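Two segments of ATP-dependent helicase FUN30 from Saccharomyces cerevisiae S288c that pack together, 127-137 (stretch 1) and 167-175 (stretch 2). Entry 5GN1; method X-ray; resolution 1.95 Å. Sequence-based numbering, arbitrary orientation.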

# COMPACT_ATOMS: atom_id res chain seq x y z
N THR A 127 24.17 -1.06 7.76
CA THR A 127 25.62 -1.02 7.68
C THR A 127 26.11 -2.44 7.81
O THR A 127 26.85 -2.89 6.99
CB THR A 127 26.19 -0.17 8.80
OG1 THR A 127 25.81 1.18 8.60
CG2 THR A 127 27.66 -0.26 8.81
N LYS A 128 25.61 -3.17 8.78
CA LYS A 128 26.03 -4.56 8.94
C LYS A 128 25.55 -5.44 7.79
O LYS A 128 26.24 -6.40 7.43
CB LYS A 128 25.54 -5.11 10.29
CG LYS A 128 25.66 -4.14 11.47
CD LYS A 128 27.05 -3.47 11.58
CE LYS A 128 26.93 -1.99 11.97
NZ LYS A 128 28.25 -1.30 12.19
N MET A 129 24.38 -5.15 7.21
CA MET A 129 23.90 -5.96 6.09
C MET A 129 24.70 -5.69 4.82
O MET A 129 24.90 -6.59 3.99
CB MET A 129 22.42 -5.70 5.83
CG MET A 129 21.49 -6.02 6.97
SD MET A 129 19.83 -5.40 6.63
CE MET A 129 19.44 -6.31 5.15
N SER A 130 25.12 -4.45 4.67
CA SER A 130 25.94 -4.13 3.54
C SER A 130 27.30 -4.81 3.60
O SER A 130 27.71 -5.41 2.64
CB SER A 130 26.07 -2.64 3.37
OG SER A 130 26.65 -2.03 4.45
N ASP A 131 27.98 -4.77 4.74
CA ASP A 131 29.27 -5.43 4.85
C ASP A 131 29.04 -6.90 4.59
O ASP A 131 29.78 -7.54 3.89
CB ASP A 131 29.86 -5.24 6.25
CG ASP A 131 30.96 -6.26 6.58
OD1 ASP A 131 30.70 -7.24 7.30
OD2 ASP A 131 32.10 -6.07 6.12
N ALA A 132 27.97 -7.39 5.15
CA ALA A 132 27.58 -8.76 5.08
C ALA A 132 27.27 -9.36 3.72
O ALA A 132 27.69 -10.43 3.44
CB ALA A 132 26.36 -8.92 5.97
N ILE A 133 26.53 -8.65 2.88
CA ILE A 133 26.13 -9.19 1.58
C ILE A 133 27.22 -9.46 0.55
O ILE A 133 26.98 -10.17 -0.40
CB ILE A 133 25.07 -8.34 0.87
CG1 ILE A 133 24.44 -9.15 -0.22
CG2 ILE A 133 25.68 -7.08 0.32
CD1 ILE A 133 23.12 -8.63 -0.69
N LEU A 134 28.40 -8.89 0.73
CA LEU A 134 29.46 -9.10 -0.25
C LEU A 134 29.84 -10.57 -0.47
O LEU A 134 30.12 -11.00 -1.57
CB LEU A 134 30.72 -8.37 0.19
CG LEU A 134 30.53 -6.86 0.32
CD1 LEU A 134 31.27 -6.16 1.44
CD2 LEU A 134 30.87 -6.19 -0.98
N ASP A 135 29.72 -11.37 0.55
CA ASP A 135 30.12 -12.73 0.51
C ASP A 135 29.20 -13.51 -0.43
O ASP A 135 29.42 -14.66 -0.71
CB ASP A 135 30.25 -13.26 1.93
CG ASP A 135 31.32 -12.51 2.71
OD1 ASP A 135 32.42 -12.36 2.20
OD2 ASP A 135 31.09 -12.07 3.85
N GLU A 136 28.18 -12.86 -0.98
CA GLU A 136 27.29 -13.56 -1.92
C GLU A 136 27.95 -13.57 -3.29
O GLU A 136 28.71 -12.68 -3.59
CB GLU A 136 25.91 -12.92 -1.97
CG GLU A 136 25.17 -12.95 -0.64
CD GLU A 136 24.26 -14.14 -0.44
OE1 GLU A 136 24.07 -14.95 -1.36
OE2 GLU A 136 23.72 -14.25 0.67
N PRO A 137 27.73 -14.58 -4.12
CA PRO A 137 28.51 -14.55 -5.38
C PRO A 137 28.26 -13.39 -6.30
O PRO A 137 29.22 -12.73 -6.65
CB PRO A 137 28.06 -15.82 -6.11
CG PRO A 137 26.70 -16.06 -5.63
CD PRO A 137 26.86 -15.84 -4.17
N PHE A 167 18.59 -13.57 -0.48
CA PHE A 167 20.00 -13.89 -0.26
C PHE A 167 20.18 -14.49 1.13
O PHE A 167 20.89 -13.93 1.98
CB PHE A 167 20.87 -12.65 -0.43
CG PHE A 167 20.90 -12.09 -1.84
CD1 PHE A 167 19.77 -11.53 -2.41
CD2 PHE A 167 22.09 -12.07 -2.56
CE1 PHE A 167 19.81 -11.00 -3.70
CE2 PHE A 167 22.14 -11.54 -3.85
CZ PHE A 167 20.99 -11.01 -4.41
N PRO A 168 19.54 -15.64 1.41
CA PRO A 168 19.51 -16.14 2.80
C PRO A 168 20.89 -16.36 3.40
O PRO A 168 21.14 -15.91 4.53
CB PRO A 168 18.72 -17.45 2.68
CG PRO A 168 17.95 -17.33 1.42
CD PRO A 168 18.82 -16.54 0.49
N ASN A 169 21.80 -17.02 2.67
CA ASN A 169 23.07 -17.46 3.24
C ASN A 169 23.85 -16.33 3.88
O ASN A 169 24.70 -16.59 4.74
CB ASN A 169 23.92 -18.14 2.16
CG ASN A 169 23.09 -19.03 1.23
OD1 ASN A 169 23.32 -19.05 0.00
ND2 ASN A 169 22.12 -19.76 1.80
N THR A 170 23.58 -15.08 3.50
CA THR A 170 24.27 -13.95 4.09
C THR A 170 23.38 -13.06 4.93
O THR A 170 23.88 -12.34 5.80
CB THR A 170 24.94 -13.11 3.00
OG1 THR A 170 25.59 -13.98 2.07
CG2 THR A 170 25.97 -12.21 3.59
N LEU A 171 22.07 -13.09 4.72
CA LEU A 171 21.19 -12.12 5.34
C LEU A 171 20.01 -12.72 6.08
O LEU A 171 19.26 -11.96 6.71
CB LEU A 171 20.68 -11.12 4.29
CG LEU A 171 21.77 -10.43 3.46
CD1 LEU A 171 21.16 -9.55 2.38
CD2 LEU A 171 22.67 -9.63 4.37
N SER A 172 19.82 -14.04 6.04
CA SER A 172 18.63 -14.64 6.64
C SER A 172 18.49 -14.27 8.11
O SER A 172 17.37 -14.24 8.64
CB SER A 172 18.66 -16.15 6.50
OG SER A 172 19.47 -16.69 7.53
N LYS A 173 19.61 -14.02 8.80
CA LYS A 173 19.53 -13.65 10.21
C LYS A 173 18.91 -12.27 10.40
O LYS A 173 18.50 -11.94 11.52
CB LYS A 173 20.92 -13.71 10.86
CG LYS A 173 21.81 -12.47 10.72
CD LYS A 173 22.93 -12.54 11.76
CE LYS A 173 24.28 -12.09 11.23
NZ LYS A 173 25.21 -11.68 12.32
N TYR A 174 18.82 -11.47 9.34
CA TYR A 174 18.19 -10.16 9.41
C TYR A 174 16.73 -10.17 8.96
O TYR A 174 16.06 -9.14 9.09
CB TYR A 174 18.98 -9.15 8.56
CG TYR A 174 20.41 -8.99 9.02
CD1 TYR A 174 20.74 -8.13 10.07
CD2 TYR A 174 21.44 -9.69 8.40
CE1 TYR A 174 22.05 -7.98 10.49
CE2 TYR A 174 22.75 -9.55 8.81
CZ TYR A 174 23.05 -8.69 9.85
OH TYR A 174 24.36 -8.54 10.26
N GLN A 175 16.23 -11.30 8.44
CA GLN A 175 14.83 -11.41 8.06
C GLN A 175 13.91 -11.05 9.21
O GLN A 175 14.22 -11.27 10.39
CB GLN A 175 14.50 -12.83 7.61
CG GLN A 175 15.19 -13.31 6.37
CD GLN A 175 14.71 -14.69 5.97
OE1 GLN A 175 13.82 -15.27 6.62
NE2 GLN A 175 15.28 -15.22 4.90

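Where a helix packs against a short, irregular helical segment, a few side chains can carry the fit, some of them serving two neighbours at once. The contact between residues 127-137 and 167-175 of FUN30 illustrates the principle. Its 542 Å² of buried surface, both sides summed, is spread over several side chains, with Y174 at one end, L171 and T170 along the middle, and E136 beside F167 at the other.

At the Y174 end, the ring offers a flat surface and M129 provides the bump. The CG atom of M129 lies 3.8 Å from the centroid of the Y174 ring and only 11° off the ring normal, so this methylene rests almost squarely over the face in a CH-pi contact. The sulfur sits more obliquely, with M129 SD 4.8 Å from the same centroid. Along the helix, K128 CB approaches Y174 OH to 3.6 Å, but the end of the lysine side chain leads away, leaving its aliphatic root to line the contact.

The middle belongs to L171, whose branched tip fills a shallow hollow on the helix. One methyl, L171 CD2, lies 4.2 Å from M129 CB and 4.1 Å from A132 CB; it also comes within 3.8 Å of M129 O, so backbone as well as side chain shapes the hollow. A132, whose CB points toward the second stretch, forms part of the floor. The other methyl, L171 CD1, meets I133 CD1 at 3.8 Å. That same isoleucine tip reaches over one face of the F167 ring, with I133 CD1 4.0 Å from F167 CD2, and so bridges leucine and phenylalanine. The backbones draw close nearby, the CA atoms of I133 and T170 being 5.7 Å apart, and T170 CG2 lies 3.6 Å from I133 CA.

From I133 to E136 a type I beta turn carries the chain round, and E136 extends its side chain toward the start of the second helix. Its carboxylate enters the space beside F167 and T170, with E136 CD near the plane of the F167 ring, at the edge. T170 OG1 donates a hydrogen bond to E136 OE2; the 2.4 Å separation is very short, and both atoms are crowded in the model, so the exact length deserves caution. E136 OE2 also lies 3.1 Å from F167 O, but both are acceptors and no hydrogen bond joins them. The general lesson is that apolar bumps can settle into shallow hollows while a buried acidic group finds a polar partner within the same contact.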